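Local structure of putative hydrolase (Bacteroides ovatus, 4HBS) at residues 308-313 and 318-323; 339-344 and 354-359. The protein is of unknown function but, as a five-bladed beta-propeller in the beta-fructosidase clan, is probably a hydrolase, perhaps one acting on glycosidic substrates. All coordinates share one frame; numbering follows the deposited sequence.

In the fold
Contacts 1 and 2 come one after the other along the chain, their centres about 12 Å apart and each about 14 Å from the centre of the protein. Contact 1 is the hairpin of strands 306-312 and 319-325, the two middle strands of a four-stranded antiparallel blade that runs from 298-303 to 333-340. Contact 2 begins where strand 333-340 leaves that blade and reaches strand 356-361, the edge strand of the following blade. Gln312 NE2 to Val356 O and Asp319 OD1 to Thr340 OG1 are probable hydrogen bonds joining the contacts. One contact thus builds a propeller blade, and the other helps pack it against the next.

Contact 1 (308-313 and 318-323); sequences YMIGQS and RDVLMF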
loop_
_atom_site.group_PDB
_atom_site.type_symbol
_atom_site.label_atom_id
_atom_site.label_comp_id
_atom_site.label_asym_id
_atom_site.label_seq_id
_atom_site.Cartn_x
_atom_site.Cartn_y
_atom_site.Cartn_z
ATOM N N TYR A 308 7.117 -10.236 -12.632
ATOM C CA TYR A 308 7.229 -10.788 -11.289
ATOM C C TYR A 308 6.102 -10.257 -10.464
ATOM O O TYR A 308 5.771 -9.080 -10.579
ATOM C CB TYR A 308 8.567 -10.407 -10.656
ATOM C CG TYR A 308 9.755 -10.965 -11.402
ATOM C CD1 TYR A 308 10.194 -12.268 -11.181
ATOM C CD2 TYR A 308 10.444 -10.194 -12.331
ATOM C CE1 TYR A 308 11.297 -12.784 -11.863
ATOM C CE2 TYR A 308 11.556 -10.693 -13.005
ATOM C CZ TYR A 308 11.976 -11.992 -12.775
ATOM O OH TYR A 308 13.059 -12.502 -13.456
HETATM N N MSE A 309 5.501 -11.110 -9.639
HETATM C CA MSE A 309 4.427 -10.728 -8.730
HETATM C C MSE A 309 4.885 -10.966 -7.338
HETATM O O MSE A 309 5.456 -12.021 -7.098
HETATM C CB MSE A 309 3.188 -11.557 -8.998
HETATM C CG MSE A 309 2.022 -11.151 -8.152
HETATM SE SE MSE A 309 0.481 -12.255 -8.542
HETATM C CE MSE A 309 0.342 -12.872 -6.900
ATOM N N ILE A 310 4.637 -10.022 -6.405
ATOM C CA ILE A 310 5.017 -10.200 -4.994
ATOM C C ILE A 310 3.781 -9.998 -4.162
ATOM O O ILE A 310 3.127 -8.974 -4.279
ATOM C CB ILE A 310 6.169 -9.276 -4.532
ATOM C CG1 ILE A 310 7.421 -9.492 -5.399
ATOM C CG2 ILE A 310 6.507 -9.531 -3.033
ATOM C CD1 ILE A 310 8.350 -8.429 -5.304
ATOM N N GLY A 311 3.473 -10.966 -3.330
ATOM C CA GLY A 311 2.304 -10.911 -2.469
ATOM C C GLY A 311 2.554 -11.553 -1.133
ATOM O O GLY A 311 3.511 -12.305 -0.966
ATOM N N GLN A 312 1.718 -11.233 -0.172
ATOM C CA GLN A 312 1.807 -11.802 1.158
ATOM C C GLN A 312 1.106 -13.126 1.154
ATOM O O GLN A 312 0.022 -13.218 0.588
ATOM C CB GLN A 312 1.132 -10.876 2.139
ATOM C CG GLN A 312 1.370 -11.238 3.584
ATOM C CD GLN A 312 0.444 -10.480 4.470
ATOM O OE1 GLN A 312 -0.332 -9.613 4.022
ATOM N NE2 GLN A 312 0.499 -10.793 5.743
ATOM N N SER A 313 1.669 -14.147 1.808
ATOM C CA SER A 313 1.008 -15.452 1.874
ATOM C C SER A 313 -0.314 -15.308 2.647
ATOM O O SER A 313 -0.513 -14.320 3.359
ATOM C CB SER A 313 1.918 -16.503 2.501
ATOM O OG SER A 313 2.235 -16.199 3.848
ATOM N N ARG A 318 3.435 -14.477 7.424
ATOM C CA ARG A 318 4.658 -13.697 7.460
ATOM C C ARG A 318 5.485 -14.008 6.232
ATOM O O ARG A 318 6.368 -13.216 5.924
ATOM C CB ARG A 318 5.455 -13.973 8.745
ATOM C CG ARG A 318 4.684 -13.641 10.011
ATOM C CD ARG A 318 5.490 -13.799 11.289
ATOM N NE ARG A 318 5.872 -15.195 11.592
ATOM C CZ ARG A 318 7.124 -15.687 11.647
ATOM N NH1 ARG A 318 8.175 -14.908 11.379
ATOM N NH2 ARG A 318 7.329 -16.965 11.957
ATOM N N ASP A 319 5.217 -15.133 5.508
ATOM C CA ASP A 319 5.964 -15.452 4.275
ATOM C C ASP A 319 5.543 -14.521 3.116
ATOM O O ASP A 319 4.364 -14.459 2.783
ATOM C CB ASP A 319 5.782 -16.934 3.849
ATOM C CG ASP A 319 6.490 -17.982 4.711
ATOM O OD1 ASP A 319 7.300 -17.589 5.584
ATOM O OD2 ASP A 319 6.251 -19.197 4.492
ATOM N N VAL A 320 6.514 -13.775 2.541
ATOM C CA VAL A 320 6.304 -12.892 1.383
ATOM C C VAL A 320 6.560 -13.744 0.163
ATOM O O VAL A 320 7.677 -14.236 0.007
ATOM C CB VAL A 320 7.233 -11.662 1.433
ATOM C CG1 VAL A 320 7.092 -10.815 0.168
ATOM C CG2 VAL A 320 6.953 -10.837 2.684
ATOM N N LEU A 321 5.538 -13.952 -0.682
ATOM C CA LEU A 321 5.629 -14.826 -1.852
ATOM C C LEU A 321 5.979 -14.102 -3.126
ATOM O O LEU A 321 5.686 -12.918 -3.268
ATOM C CB LEU A 321 4.290 -15.536 -2.069
ATOM C CG LEU A 321 3.729 -16.267 -0.867
ATOM C CD1 LEU A 321 2.448 -16.959 -1.234
ATOM C CD2 LEU A 321 4.741 -17.250 -0.290
HETATM N N MSE A 322 6.563 -14.840 -4.084
HETATM C CA MSE A 322 6.887 -14.314 -5.397
HETATM C C MSE A 322 6.545 -15.343 -6.466
HETATM O O MSE A 322 6.850 -16.526 -6.294
HETATM C CB MSE A 322 8.358 -13.911 -5.507
HETATM C CG MSE A 322 8.660 -13.159 -6.816
HETATM SE SE MSE A 322 10.501 -12.691 -7.083
HETATM C CE MSE A 322 10.529 -11.263 -5.984
ATOM N N PHE A 323 5.927 -14.874 -7.577
ATOM C CA PHE A 323 5.562 -15.673 -8.762
ATOM C C PHE A 323 6.074 -14.972 -9.990
ATOM O O PHE A 323 6.320 -13.769 -9.929
ATOM C CB PHE A 323 4.041 -15.834 -8.890
ATOM C CG PHE A 323 3.311 -16.246 -7.643
ATOM C CD1 PHE A 323 3.042 -15.327 -6.641
ATOM C CD2 PHE A 323 2.835 -17.541 -7.495
ATOM C CE1 PHE A 323 2.345 -15.703 -5.494
ATOM C CE2 PHE A 323 2.126 -17.911 -6.355
ATOM C CZ PHE A 323 1.882 -16.988 -5.362
#
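The carbonyl oxygen of Asp319 is gripped twice by Ser313, at the turn end of an antiparallel beta hairpin that forms the middle of a propeller blade. Ser313 N lies 2.9 Å from Asp319 O, nearly in line with the carbonyl bond, whereas Ser313 OG, at 2.9 Å from Asp319 O, donates in the carbonyl plane onto a lone pair. A chi1 of 63°, with OG between the backbone N and the carbonyl carbon, brings the hydroxyl to this acceptor. Farther along, Gly311 with Leu321 and Met309 with Phe323 are hydrogen-bonded pairs.

Side chains alternate between the two faces. On one, Ile310 lies alongside selenomethionine Met322, its CG1 3.6 Å from Met322 CE, and turns CG2 obliquely to Val320 CG1 at 3.5 Å. Trimming Ile310 to an alanine would probably leave Met322 CE and Val320 CG1 without these apolar neighbours and open a gap toward Ile361 of the next blade. On the opposite face Leu321 CD1 rests against Ser313 CB. There too Met309, also selenomethionine, runs beside Phe323 in a Met-aromatic contact; its chain, extended until it bends at chi3 (120°), leaves CE 3.7 Å from Phe323 CD1.

Contact 2 (339-344 and 354-359); sequences FTLPEF and QHVYMV
Leu341 presents a single methyl, CD1, to two valines of the segment 354-359, and the whole contact turns on that group. The leucine side chain crosses Val356 at a slant, with CD1 3.7 Å from Val356 CG2. Against Val359 the arrangement differs: the two side chains slide past each other in opposite directions, and CD1 again lies 3.7 Å from the near methyl, Val359 CG2. Those two valine methyls are themselves 4.6 Å apart, and the leucine methyl sits across the shallow groove between them.

Torsions account for the reach. In Leu341, CG stands anti to the carbonyl carbon and chi2 of 155° extends CD1 away from its own backbone, making it the leading end of the side chain. Each valine offers its CG2. Residues three apart in a regular strand would point to opposite faces, but Met358 between them adopts a left-handed backbone conformation (phi 52°, psi 55°), and both valines turn toward the leucine.

The join is purely apolar, and the backbones remain well apart, with 8.2 Å between the CA atoms of Leu341 and Val356. Val320 of the hairpin touches both Leu341 and Val359, while Thr375 and Tyr400 of the following blade also pack on Leu341. Leu341 O is held from the hairpin side by Arg318 NH1. Strand 333-340 ends one blade, and strand 356-361 is the edge strand of the neighbouring blade, which strands 24-26 and 38-42 from the start of the chain complete; such apolar packing between neighbouring blades, here by a leucine just past the end of a strand, is characteristic of the beta-propeller fold.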
loop_
_atom_site.group_PDB
_atom_site.type_symbol
_atom_site.label_atom_id
_atom_site.label_comp_id
_atom_site.label_asym_id
_atom_site.label_seq_id
_atom_site.Cartn_x
_atom_site.Cartn_y
_atom_site.Cartn_z
ATOM N N PHE A 339 11.007 -14.065 1.501
ATOM C CA PHE A 339 11.489 -14.063 2.876
ATOM C C PHE A 339 10.310 -14.123 3.856
ATOM O O PHE A 339 9.158 -14.005 3.443
ATOM C CB PHE A 339 12.377 -12.847 3.155
ATOM C CG PHE A 339 11.674 -11.531 3.381
ATOM C CD1 PHE A 339 11.170 -10.802 2.311
ATOM C CD2 PHE A 339 11.626 -10.957 4.649
ATOM C CE1 PHE A 339 10.576 -9.552 2.515
ATOM C CE2 PHE A 339 11.077 -9.688 4.840
ATOM C CZ PHE A 339 10.556 -8.994 3.775
ATOM N N THR A 340 10.610 -14.305 5.138
ATOM C CA THR A 340 9.621 -14.390 6.210
ATOM C C THR A 340 9.728 -13.166 7.088
ATOM O O THR A 340 10.803 -12.885 7.601
ATOM C CB THR A 340 9.827 -15.655 7.000
ATOM O OG1 THR A 340 9.852 -16.750 6.087
ATOM C CG2 THR A 340 8.733 -15.875 8.009
ATOM N N LEU A 341 8.623 -12.440 7.271
ATOM C CA LEU A 341 8.620 -11.212 8.061
ATOM C C LEU A 341 8.805 -11.516 9.528
ATOM O O LEU A 341 8.375 -12.574 9.967
ATOM C CB LEU A 341 7.324 -10.435 7.839
ATOM C CG LEU A 341 7.200 -9.833 6.443
ATOM C CD1 LEU A 341 5.749 -9.613 6.052
ATOM C CD2 LEU A 341 7.984 -8.558 6.347
ATOM N N PRO A 342 9.441 -10.616 10.311
ATOM C CA PRO A 342 9.677 -10.912 11.733
ATOM C C PRO A 342 8.439 -11.244 12.550
ATOM O O PRO A 342 7.353 -10.735 12.291
ATOM C CB PRO A 342 10.312 -9.630 12.264
ATOM C CG PRO A 342 10.903 -8.974 11.095
ATOM C CD PRO A 342 10.050 -9.327 9.925
ATOM N N GLU A 343 8.633 -12.085 13.573
ATOM C CA GLU A 343 7.589 -12.485 14.515
ATOM C C GLU A 343 7.447 -11.391 15.619
ATOM O O GLU A 343 6.364 -11.232 16.199
ATOM C CB GLU A 343 7.990 -13.847 15.108
ATOM C CG GLU A 343 6.951 -14.555 15.965
ATOM C CD GLU A 343 7.532 -15.736 16.722
ATOM O OE1 GLU A 343 8.564 -16.285 16.268
ATOM O OE2 GLU A 343 6.965 -16.107 17.777
ATOM N N PHE A 344 8.548 -10.617 15.869
ATOM C CA PHE A 344 8.636 -9.556 16.883
ATOM C C PHE A 344 9.018 -8.205 16.279
ATOM O O PHE A 344 9.843 -8.159 15.363
ATOM C CB PHE A 344 9.709 -9.938 17.887
ATOM C CG PHE A 344 9.458 -11.257 18.542
ATOM C CD1 PHE A 344 8.688 -11.341 19.690
ATOM C CD2 PHE A 344 9.970 -12.429 18.000
ATOM C CE1 PHE A 344 8.481 -12.568 20.322
ATOM C CE2 PHE A 344 9.729 -13.662 18.608
ATOM C CZ PHE A 344 8.995 -13.724 19.771
ATOM N N GLN A 354 -0.436 -8.734 16.574
ATOM C CA GLN A 354 -1.540 -9.563 16.074
ATOM C C GLN A 354 -1.334 -9.962 14.627
ATOM O O GLN A 354 -1.110 -11.144 14.367
ATOM C CB GLN A 354 -2.910 -8.864 16.254
ATOM C CG GLN A 354 -4.138 -9.753 15.949
ATOM C CD GLN A 354 -5.435 -8.968 15.831
ATOM O OE1 GLN A 354 -5.495 -7.923 15.198
ATOM N NE2 GLN A 354 -6.522 -9.473 16.410
ATOM N N HIS A 355 -1.425 -9.004 13.686
ATOM C CA HIS A 355 -1.348 -9.289 12.252
ATOM C C HIS A 355 -0.357 -8.429 11.528
ATOM O O HIS A 355 -0.188 -7.264 11.852
ATOM C CB HIS A 355 -2.715 -9.060 11.576
ATOM C CG HIS A 355 -3.768 -10.031 11.978
ATOM N ND1 HIS A 355 -5.064 -9.618 12.230
ATOM C CD2 HIS A 355 -3.688 -11.368 12.177
ATOM C CE1 HIS A 355 -5.737 -10.709 12.560
ATOM N NE2 HIS A 355 -4.951 -11.790 12.545
ATOM N N VAL A 356 0.240 -8.995 10.498
ATOM C CA VAL A 356 1.096 -8.282 9.585
ATOM C C VAL A 356 0.308 -8.321 8.272
ATOM O O VAL A 356 -0.265 -9.358 7.922
ATOM C CB VAL A 356 2.563 -8.795 9.486
ATOM C CG1 VAL A 356 2.648 -10.313 9.377
ATOM C CG2 VAL A 356 3.290 -8.123 8.339
ATOM N N TYR A 357 0.163 -7.190 7.622
ATOM C CA TYR A 357 -0.638 -7.138 6.408
ATOM C C TYR A 357 -0.163 -6.007 5.528
ATOM O O TYR A 357 0.833 -5.360 5.860
ATOM C CB TYR A 357 -2.128 -7.004 6.766
ATOM C CG TYR A 357 -2.461 -5.794 7.613
ATOM C CD1 TYR A 357 -2.256 -5.804 8.993
ATOM C CD2 TYR A 357 -3.041 -4.666 7.050
ATOM C CE1 TYR A 357 -2.549 -4.692 9.773
ATOM C CE2 TYR A 357 -3.369 -3.560 7.823
ATOM C CZ TYR A 357 -3.137 -3.581 9.192
ATOM O OH TYR A 357 -3.492 -2.511 9.978
HETATM N N MSE A 358 -0.796 -5.837 4.361
HETATM C CA MSE A 358 -0.444 -4.791 3.424
HETATM C C MSE A 358 1.056 -4.797 3.112
HETATM O O MSE A 358 1.753 -3.788 3.295
HETATM C CB MSE A 358 -0.867 -3.440 3.988
HETATM C CG MSE A 358 -1.163 -2.435 2.922
HETATM SE SE MSE A 358 -2.895 -2.699 2.138
HETATM C CE MSE A 358 -3.957 -2.015 3.679
ATOM N N VAL A 359 1.557 -5.943 2.668
ATOM C CA VAL A 359 2.962 -6.051 2.298
ATOM C C VAL A 359 3.042 -5.409 0.929
ATOM O O VAL A 359 2.568 -5.992 -0.048
ATOM C CB VAL A 359 3.478 -7.494 2.350
ATOM C CG1 VAL A 359 4.952 -7.546 1.995
ATOM C CG2 VAL A 359 3.255 -8.080 3.740
#